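Local coordinates for protein arginine decarboxylase (Campylobacter jejuni subsp. jejuni, PDB 3NZP) that probably catalyses the pyridoxal-phosphate-dependent decarboxylation of arginine to agmatine, a step of polyamine and spermidine biosynthesis, at residues N11-I15 with L54-Q58; I23-P29 with I540-Y545; L574-I578 with I592-Y597. Residues are numbered along the deposited sequence.

Interaction 1: N11-I15 with L54-Q58; sequences NENFI and LIQKQ
The segment 11-15 runs as an irregular chain up to N13, whose backbone sits at phi/psi -100/-30, and then extends into a strand at F14 and I15. Facing it, 54-58 is regular helix within helix 52-72, with Q58 N bonded to L54 O at 2.9 Å. The backbones come nearest at N13 and L54, 7.1 Å between CA atoms, so side chains bridge the gap. N13, an m rotamer pointing toward the helix, accepts a 2.8 Å hydrogen bond at OD1 from K57 NZ; E12 O stands 3.5 Å from the same K57 NZ. Beside this polar link, F14 (chi1 -60°) brings CZ to 3.5 Å from L54 CD2, while F514 meets the F14 ring edge-to-face. Q58, one helical turn beyond L54, lies against F324 and V325, with its side chain about 9 Å from that of R323, a cofactor-binding residue. A charged hydrogen bond to an amide oxygen and the adjoining F14-L54 apolar contact thus together join the N-terminal segment to helix 52-72, largely in the protein interior.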
loop_
_atom_site.group_PDB
_atom_site.type_symbol
_atom_site.label_atom_id
_atom_site.label_comp_id
_atom_site.label_asym_id
_atom_site.label_seq_id
_atom_site.Cartn_x
_atom_site.Cartn_y
_atom_site.Cartn_z
ATOM N N ASN B 11 -25.174 6.340 9.529
ATOM C CA ASN B 11 -26.369 5.519 9.752
ATOM C C ASN B 11 -26.780 5.628 11.200
ATOM O O ASN B 11 -26.306 6.503 11.925
ATOM C CB ASN B 11 -26.103 4.058 9.435
ATOM C CG ASN B 11 -26.596 3.682 8.069
ATOM O OD1 ASN B 11 -26.260 4.332 7.075
ATOM N ND2 ASN B 11 -27.408 2.632 8.002
ATOM N N GLU B 12 -27.651 4.747 11.654
ATOM C CA GLU B 12 -28.035 4.852 13.049
ATOM C C GLU B 12 -27.089 4.069 13.953
ATOM O O GLU B 12 -27.510 3.510 14.968
ATOM C CB GLU B 12 -29.484 4.380 13.255
ATOM C CG GLU B 12 -30.545 5.365 12.756
ATOM C CD GLU B 12 -30.922 5.128 11.297
ATOM O OE1 GLU B 12 -30.993 6.122 10.518
ATOM O OE2 GLU B 12 -31.154 3.941 10.933
ATOM N N ASN B 13 -25.809 4.029 13.594
ATOM C CA ASN B 13 -24.830 3.308 14.404
ATOM C C ASN B 13 -24.054 4.271 15.289
ATOM O O ASN B 13 -23.622 3.914 16.383
ATOM C CB ASN B 13 -23.871 2.523 13.510
ATOM C CG ASN B 13 -24.590 1.540 12.616
ATOM O OD1 ASN B 13 -25.412 0.744 13.083
ATOM N ND2 ASN B 13 -24.282 1.584 11.321
ATOM N N PHE B 14 -23.882 5.499 14.817
ATOM C CA PHE B 14 -23.172 6.504 15.594
ATOM C C PHE B 14 -24.062 7.708 15.809
ATOM O O PHE B 14 -24.748 8.147 14.891
ATOM C CB PHE B 14 -21.897 6.949 14.878
ATOM C CG PHE B 14 -20.923 5.843 14.636
ATOM C CD1 PHE B 14 -20.880 5.188 13.410
ATOM C CD2 PHE B 14 -20.054 5.442 15.640
ATOM C CE1 PHE B 14 -19.982 4.146 13.192
ATOM C CE2 PHE B 14 -19.155 4.403 15.430
ATOM C CZ PHE B 14 -19.120 3.756 14.202
ATOM N N ILE B 15 -24.057 8.243 17.022
ATOM C CA ILE B 15 -24.867 9.406 17.318
ATOM C C ILE B 15 -24.096 10.393 18.192
ATOM O O ILE B 15 -23.207 10.005 18.957
ATOM C CB ILE B 15 -26.167 9.003 18.037
ATOM C CG1 ILE B 15 -27.128 10.194 18.086
ATOM C CG2 ILE B 15 -25.860 8.541 19.456
ATOM C CD1 ILE B 15 -28.483 9.868 18.712
ATOM N N LEU B 54 -21.332 -3.502 16.370
ATOM C CA LEU B 54 -21.515 -2.994 15.018
ATOM C C LEU B 54 -21.489 -4.150 14.025
ATOM O O LEU B 54 -22.258 -4.181 13.062
ATOM C CB LEU B 54 -20.416 -1.982 14.685
ATOM C CG LEU B 54 -20.776 -0.502 14.873
ATOM C CD1 LEU B 54 -21.650 -0.343 16.079
ATOM C CD2 LEU B 54 -19.502 0.329 15.021
ATOM N N ILE B 55 -20.608 -5.112 14.279
ATOM C CA ILE B 55 -20.486 -6.272 13.412
ATOM C C ILE B 55 -21.808 -7.010 13.388
ATOM O O ILE B 55 -22.285 -7.420 12.327
ATOM C CB ILE B 55 -19.374 -7.213 13.897
ATOM C CG1 ILE B 55 -18.069 -6.442 14.026
ATOM C CG2 ILE B 55 -19.142 -8.324 12.885
ATOM C CD1 ILE B 55 -16.938 -7.283 14.478
ATOM N N GLN B 56 -22.400 -7.176 14.565
ATOM C CA GLN B 56 -23.689 -7.849 14.680
ATOM C C GLN B 56 -24.739 -7.061 13.891
ATOM O O GLN B 56 -25.413 -7.610 13.021
ATOM C CB GLN B 56 -24.086 -7.949 16.150
ATOM C CG GLN B 56 -25.457 -8.529 16.411
ATOM C CD GLN B 56 -25.748 -8.583 17.894
ATOM O OE1 GLN B 56 -25.338 -9.521 18.586
ATOM N NE2 GLN B 56 -26.434 -7.559 18.403
ATOM N N LYS B 57 -24.874 -5.776 14.194
ATOM C CA LYS B 57 -25.819 -4.944 13.479
ATOM C C LYS B 57 -25.712 -5.201 11.987
ATOM O O LYS B 57 -26.712 -5.398 11.305
ATOM C CB LYS B 57 -25.530 -3.479 13.738
ATOM C CG LYS B 57 -26.461 -2.826 14.711
ATOM C CD LYS B 57 -27.742 -2.419 14.027
ATOM C CE LYS B 57 -28.385 -1.250 14.765
ATOM N NZ LYS B 57 -27.506 -0.029 14.815
ATOM N N GLN B 58 -24.490 -5.210 11.477
ATOM C CA GLN B 58 -24.294 -5.426 10.055
ATOM C C GLN B 58 -24.774 -6.758 9.539
ATOM O O GLN B 58 -25.376 -6.826 8.471
ATOM C CB GLN B 58 -22.831 -5.230 9.703
ATOM C CG GLN B 58 -22.479 -3.768 9.698
ATOM C CD GLN B 58 -23.225 -3.031 8.620
ATOM O OE1 GLN B 58 -22.938 -3.204 7.446
ATOM N NE2 GLN B 58 -24.200 -2.216 9.008
#

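Interaction 2: I23-P29 with I540-Y545; sequences INYEKKP and INEKGY
I540 presents its side chain to four residues of the loop 23-29, I23, Y25, E26 and P29, an example of how one branched aliphatic residue can serve as the apolar anchor between two turns. With chi1 at -51° and chi2 t, its CD1 lies 3.7 Å from I23 CG2 and likewise 3.7 Å from P29 CG, while I540 CG2 is 3.6 Å from Y25 CD1 and 4.2 Å from E26 CB. The Y25 ring, set by chi1 t (-175°), also brings CE1 to 3.3 Å from I540 O, the oxygen lying at the ring edge near its plane; H53 stacks on this tyrosine.

Both backbones curve. In 23-29, N24 (-73/77) centres an inverse gamma turn and K28 takes positive phi and psi (58/58). In 540-545 the chain reverses through E542 (-66/-25) and K543 (-79/-28) to G544 at 144/-143, where a CB would collide with the carbonyl O of K543, a clash glycine avoids. N541 N bonds G544 O at 2.7 Å, and N541 OD1, with chi1 at 68°, accepts from G544 N at 2.9 Å. The CA register pairs E26 with E542 at 5.7 Å, K27 with G544 at 6.4 Å and P29 with Y545 at 6.9 Å.

K27 curls over the turn, its NZ making a weak 2.9 Å hydrogen bond to K543 O. P29 CB rests 3.9 Å from Y545 CD2. The arrangement is an N-terminal loop laid on the connection of the beta hairpin formed by strands 534-540 and 545-551, a turn that carries an Asx motif.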
loop_
_atom_site.group_PDB
_atom_site.type_symbol
_atom_site.label_atom_id
_atom_site.label_comp_id
_atom_site.label_asym_id
_atom_site.label_seq_id
_atom_site.Cartn_x
_atom_site.Cartn_y
_atom_site.Cartn_z
ATOM N N ILE B 23 -21.596 5.480 20.571
ATOM C CA ILE B 23 -22.104 4.303 19.892
ATOM C C ILE B 23 -23.595 4.248 20.207
ATOM O O ILE B 23 -23.988 4.084 21.359
ATOM C CB ILE B 23 -21.426 3.030 20.420
ATOM C CG1 ILE B 23 -19.907 3.121 20.233
ATOM C CG2 ILE B 23 -22.023 1.825 19.738
ATOM C CD1 ILE B 23 -19.443 3.437 18.821
ATOM N N ASN B 24 -24.429 4.408 19.193
ATOM C CA ASN B 24 -25.859 4.387 19.426
ATOM C C ASN B 24 -26.341 2.974 19.723
ATOM O O ASN B 24 -26.921 2.322 18.859
ATOM C CB ASN B 24 -26.599 4.941 18.209
ATOM C CG ASN B 24 -28.000 5.377 18.547
ATOM O OD1 ASN B 24 -28.861 4.557 18.852
ATOM N ND2 ASN B 24 -28.231 6.687 18.521
ATOM N N TYR B 25 -26.096 2.491 20.937
ATOM C CA TYR B 25 -26.518 1.143 21.292
ATOM C C TYR B 25 -27.290 1.094 22.611
ATOM O O TYR B 25 -28.528 1.078 22.615
ATOM C CB TYR B 25 -25.309 0.203 21.345
ATOM C CG TYR B 25 -25.663 -1.252 21.601
ATOM C CD1 TYR B 25 -24.793 -2.087 22.316
ATOM C CD2 TYR B 25 -26.884 -1.785 21.177
ATOM C CE1 TYR B 25 -25.140 -3.414 22.614
ATOM C CE2 TYR B 25 -27.237 -3.108 21.468
ATOM C CZ TYR B 25 -26.364 -3.915 22.190
ATOM O OH TYR B 25 -26.730 -5.201 22.510
ATOM N N GLU B 26 -26.591 1.055 23.737
ATOM C CA GLU B 26 -27.296 1.013 25.014
ATOM C C GLU B 26 -27.361 2.435 25.540
ATOM O O GLU B 26 -28.127 3.254 25.035
ATOM C CB GLU B 26 -26.550 0.128 26.014
ATOM C CG GLU B 26 -27.446 -0.828 26.754
ATOM C CD GLU B 26 -27.847 -2.021 25.902
ATOM O OE1 GLU B 26 -28.585 -2.899 26.407
ATOM O OE2 GLU B 26 -27.423 -2.084 24.729
ATOM N N LYS B 27 -26.547 2.725 26.552
ATOM C CA LYS B 27 -26.480 4.064 27.119
ATOM C C LYS B 27 -25.791 5.020 26.149
ATOM O O LYS B 27 -25.495 6.161 26.505
ATOM C CB LYS B 27 -25.706 4.066 28.435
ATOM C CG LYS B 27 -26.554 3.752 29.661
ATOM C CD LYS B 27 -26.937 2.286 29.746
ATOM C CE LYS B 27 -25.787 1.467 30.297
ATOM N NZ LYS B 27 -25.384 1.870 31.678
ATOM N N LYS B 28 -25.532 4.561 24.930
ATOM C CA LYS B 28 -24.879 5.404 23.942
ATOM C C LYS B 28 -23.527 5.894 24.472
ATOM O O LYS B 28 -23.281 7.109 24.555
ATOM C CB LYS B 28 -25.774 6.600 23.608
ATOM C CG LYS B 28 -27.204 6.213 23.259
ATOM C CD LYS B 28 -28.030 7.422 22.840
ATOM C CE LYS B 28 -29.496 7.057 22.730
ATOM N NZ LYS B 28 -29.667 5.922 21.786
ATOM N N PRO B 29 -22.633 4.952 24.835
ATOM C CA PRO B 29 -21.298 5.257 25.361
ATOM C C PRO B 29 -20.493 6.122 24.397
ATOM O O PRO B 29 -20.462 5.852 23.199
ATOM C CB PRO B 29 -20.685 3.874 25.557
ATOM C CG PRO B 29 -21.333 3.080 24.478
ATOM C CD PRO B 29 -22.770 3.509 24.588
ATOM N N ILE B 540 -20.345 -3.805 24.662
ATOM C CA ILE B 540 -21.356 -2.925 25.221
ATOM C C ILE B 540 -22.608 -3.691 25.624
ATOM O O ILE B 540 -23.034 -4.614 24.923
ATOM C CB ILE B 540 -21.739 -1.843 24.193
ATOM C CG1 ILE B 540 -20.489 -1.144 23.651
ATOM C CG2 ILE B 540 -22.613 -0.808 24.840
ATOM C CD1 ILE B 540 -20.791 -0.074 22.606
ATOM N N ASN B 541 -23.199 -3.315 26.756
ATOM C CA ASN B 541 -24.429 -3.961 27.235
ATOM C C ASN B 541 -25.278 -2.958 28.013
ATOM O O ASN B 541 -24.999 -1.757 27.989
ATOM C CB ASN B 541 -24.101 -5.173 28.112
ATOM C CG ASN B 541 -23.449 -4.788 29.420
ATOM O OD1 ASN B 541 -22.940 -3.676 29.572
ATOM N ND2 ASN B 541 -23.447 -5.715 30.373
ATOM N N GLU B 542 -26.314 -3.445 28.692
ATOM C CA GLU B 542 -27.204 -2.568 29.453
ATOM C C GLU B 542 -26.507 -1.894 30.635
ATOM O O GLU B 542 -26.929 -0.826 31.080
ATOM C CB GLU B 542 -28.431 -3.349 29.946
ATOM C CG GLU B 542 -28.111 -4.537 30.854
ATOM C CD GLU B 542 -27.911 -5.842 30.098
ATOM O OE1 GLU B 542 -28.904 -6.373 29.552
ATOM O OE2 GLU B 542 -26.764 -6.339 30.052
ATOM N N LYS B 543 -25.442 -2.521 31.132
ATOM C CA LYS B 543 -24.669 -2.004 32.268
ATOM C C LYS B 543 -23.713 -0.897 31.820
ATOM O O LYS B 543 -23.348 -0.021 32.602
ATOM C CB LYS B 543 -23.849 -3.138 32.904
ATOM C CG LYS B 543 -24.602 -4.447 33.083
ATOM C CD LYS B 543 -25.761 -4.301 34.055
ATOM C CE LYS B 543 -26.624 -5.559 34.096
ATOM N NZ LYS B 543 -25.840 -6.791 34.402
ATOM N N GLY B 544 -23.300 -0.962 30.556
ATOM C CA GLY B 544 -22.379 0.020 29.997
ATOM C C GLY B 544 -21.421 -0.630 29.011
ATOM O O GLY B 544 -21.801 -1.545 28.272
ATOM N N TYR B 545 -20.174 -0.173 28.989
ATOM C CA TYR B 545 -19.191 -0.754 28.070
ATOM C C TYR B 545 -18.046 -1.359 28.848
ATOM O O TYR B 545 -17.818 -1.003 29.992
ATOM C CB TYR B 545 -18.658 0.313 27.120
ATOM C CG TYR B 545 -17.730 1.304 27.764
ATOM C CD1 TYR B 545 -16.365 1.047 27.857
ATOM C CD2 TYR B 545 -18.209 2.515 28.251
ATOM C CE1 TYR B 545 -15.497 1.978 28.410
ATOM C CE2 TYR B 545 -17.353 3.453 28.807
ATOM C CZ TYR B 545 -15.997 3.180 28.880
ATOM O OH TYR B 545 -15.139 4.118 29.400
#

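Interaction 3: L574-I578 with I592-Y597; sequences LNERI and ILGELY
Antiparallel helix-to-helix packing joins 574-578 to 592-597 within the helical hairpin formed by helices 567-579 and 586-600 near the C terminus. The two short axes approach to 10.8 Å with 154° between their N-to-C directions, a rather wide separation that is bridged by side chains. Backbone bonds such as L596 N to I592 O, 2.8 Å, and Y597 N to L593 O, 2.9 Å, keep the second segment helical; in the first, I578 N reaches L574 O at 3.3 Å. Opposite directions show in the CA register: L574 faces L596 at 8.7 Å, N575 faces L593 at 7.2 Å and I578 faces I592 at 7.6 Å.

The apolar seam centres on I578. The m,t rotamer of I578 (chi1 -59°, chi2 -175°) carries I578 CD1 to 3.5 Å from I592 CG2 and 3.4 Å from L596 CD2. L596, with chi1 t (-170°) and chi2 near +60°, also puts CD2 at 4.0 Å from L574 CB, so this leucine spans two residues one turn apart on the other helix.

The hairpin also meets the second subunit of the assembly. I578 packs on M149, I592 on E148 and L596 on I145 of that subunit, while E595 forms a salt bridge with its R173. The pair of helices therefore belongs to a dimer contact as well as to its own chain.

Along one flank of the seam the interaction turns polar: Y597, chi1 -85°, donates from OH to N575 OD1 across 3.0 Å.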
loop_
_atom_site.group_PDB
_atom_site.type_symbol
_atom_site.label_atom_id
_atom_site.label_comp_id
_atom_site.label_asym_id
_atom_site.label_seq_id
_atom_site.Cartn_x
_atom_site.Cartn_y
_atom_site.Cartn_z
ATOM N N LEU B 574 25.051 -1.231 20.960
ATOM C CA LEU B 574 24.607 0.032 21.560
ATOM C C LEU B 574 25.221 0.231 22.933
ATOM O O LEU B 574 25.695 1.312 23.286
ATOM C CB LEU B 574 23.091 0.059 21.697
ATOM C CG LEU B 574 22.377 0.447 20.419
ATOM C CD1 LEU B 574 20.896 0.473 20.705
ATOM C CD2 LEU B 574 22.873 1.808 19.924
ATOM N N ASN B 575 25.200 -0.835 23.714
ATOM C CA ASN B 575 25.740 -0.794 25.047
ATOM C C ASN B 575 27.217 -0.457 25.013
ATOM O O ASN B 575 27.703 0.358 25.796
ATOM C CB ASN B 575 25.552 -2.135 25.712
ATOM C CG ASN B 575 25.308 -1.992 27.170
ATOM O OD1 ASN B 575 24.157 -1.925 27.606
ATOM N ND2 ASN B 575 26.390 -1.899 27.949
ATOM N N GLU B 576 27.916 -1.110 24.092
ATOM C CA GLU B 576 29.342 -0.926 23.909
ATOM C C GLU B 576 29.700 0.511 23.497
ATOM O O GLU B 576 30.575 1.139 24.101
ATOM C CB GLU B 576 29.835 -1.956 22.882
ATOM C CG GLU B 576 31.240 -1.759 22.370
ATOM C CD GLU B 576 31.283 -0.850 21.156
ATOM O OE1 GLU B 576 30.711 -1.230 20.104
ATOM O OE2 GLU B 576 31.881 0.247 21.254
ATOM N N ARG B 577 29.012 1.047 22.492
ATOM C CA ARG B 577 29.299 2.401 22.043
ATOM C C ARG B 577 29.189 3.434 23.147
ATOM O O ARG B 577 29.956 4.402 23.186
ATOM C CB ARG B 577 28.393 2.789 20.881
ATOM C CG ARG B 577 28.758 2.043 19.630
ATOM C CD ARG B 577 28.060 2.572 18.403
ATOM N NE ARG B 577 28.713 2.041 17.214
ATOM C CZ ARG B 577 28.197 2.067 15.995
ATOM N NH1 ARG B 577 27.003 2.601 15.792
ATOM N NH2 ARG B 577 28.882 1.558 14.979
ATOM N N ILE B 578 28.239 3.236 24.049
ATOM C CA ILE B 578 28.087 4.172 25.143
ATOM C C ILE B 578 29.255 4.008 26.102
ATOM O O ILE B 578 29.825 4.989 26.588
ATOM C CB ILE B 578 26.784 3.924 25.899
ATOM C CG1 ILE B 578 25.612 4.078 24.936
ATOM C CG2 ILE B 578 26.648 4.897 27.055
ATOM C CD1 ILE B 578 24.258 3.981 25.613
ATOM N N ILE B 592 22.756 7.268 30.715
ATOM C CA ILE B 592 22.413 7.073 29.303
ATOM C C ILE B 592 21.786 5.696 29.123
ATOM O O ILE B 592 20.729 5.557 28.504
ATOM C CB ILE B 592 23.674 7.155 28.391
ATOM C CG1 ILE B 592 24.414 8.470 28.633
ATOM C CG2 ILE B 592 23.273 7.090 26.917
ATOM C CD1 ILE B 592 23.584 9.688 28.326
ATOM N N LEU B 593 22.442 4.676 29.667
ATOM C CA LEU B 593 21.935 3.313 29.570
ATOM C C LEU B 593 20.487 3.211 30.010
ATOM O O LEU B 593 19.652 2.626 29.318
ATOM C CB LEU B 593 22.773 2.366 30.425
ATOM C CG LEU B 593 23.855 1.614 29.656
ATOM C CD1 LEU B 593 24.813 0.959 30.641
ATOM C CD2 LEU B 593 23.197 0.577 28.738
ATOM N N GLY B 594 20.197 3.782 31.173
ATOM C CA GLY B 594 18.845 3.736 31.703
ATOM C C GLY B 594 17.810 4.254 30.724
ATOM O O GLY B 594 16.750 3.658 30.558
ATOM N N GLU B 595 18.122 5.376 30.081
ATOM C CA GLU B 595 17.224 5.990 29.115
ATOM C C GLU B 595 17.141 5.115 27.883
ATOM O O GLU B 595 16.059 4.720 27.451
ATOM C CB GLU B 595 17.739 7.360 28.726
ATOM C CG GLU B 595 17.955 8.268 29.905
ATOM C CD GLU B 595 18.563 9.596 29.504
ATOM O OE1 GLU B 595 19.674 9.589 28.939
ATOM O OE2 GLU B 595 17.929 10.651 29.754
ATOM N N LEU B 596 18.290 4.801 27.315
ATOM C CA LEU B 596 18.321 3.974 26.125
ATOM C C LEU B 596 17.424 2.736 26.257
ATOM O O LEU B 596 16.686 2.389 25.332
ATOM C CB LEU B 596 19.755 3.536 25.832
ATOM C CG LEU B 596 19.967 2.867 24.488
ATOM C CD1 LEU B 596 19.543 3.808 23.369
ATOM C CD2 LEU B 596 21.421 2.497 24.352
ATOM N N TYR B 597 17.474 2.073 27.409
ATOM C CA TYR B 597 16.681 0.870 27.621
ATOM C C TYR B 597 15.201 1.164 27.738
ATOM O O TYR B 597 14.358 0.332 27.410
ATOM C CB TYR B 597 17.198 0.106 28.848
ATOM C CG TYR B 597 18.358 -0.815 28.524
ATOM C CD1 TYR B 597 19.496 -0.327 27.852
ATOM C CD2 TYR B 597 18.310 -2.178 28.844
ATOM C CE1 TYR B 597 20.564 -1.178 27.496
ATOM C CE2 TYR B 597 19.369 -3.044 28.498
ATOM C CZ TYR B 597 20.486 -2.535 27.826
ATOM O OH TYR B 597 21.530 -3.384 27.481
#

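In the fold
From the N terminus, interaction 1 closes the first loop, as helix 52-72 returns to the N-terminal segment near the cofactor-binding barrel. Interaction 2 crosses it: 23-29 lies between the segments of interaction 1, whereas its partner 540-545 comes more than 500 residues later, on the mixed sheet. The two contacts touch, with centres 12 Å apart. N13 O and N24 N are 3.0 Å apart in a probable hydrogen bond, and F14 packs on I23, so the small hairpin of strands 14-16 and 21-23 couples them. Interaction 3 follows in series, a local closure between C-terminal helices, about 30 Å from interaction 2 by nearest atoms and directed at the second subunit.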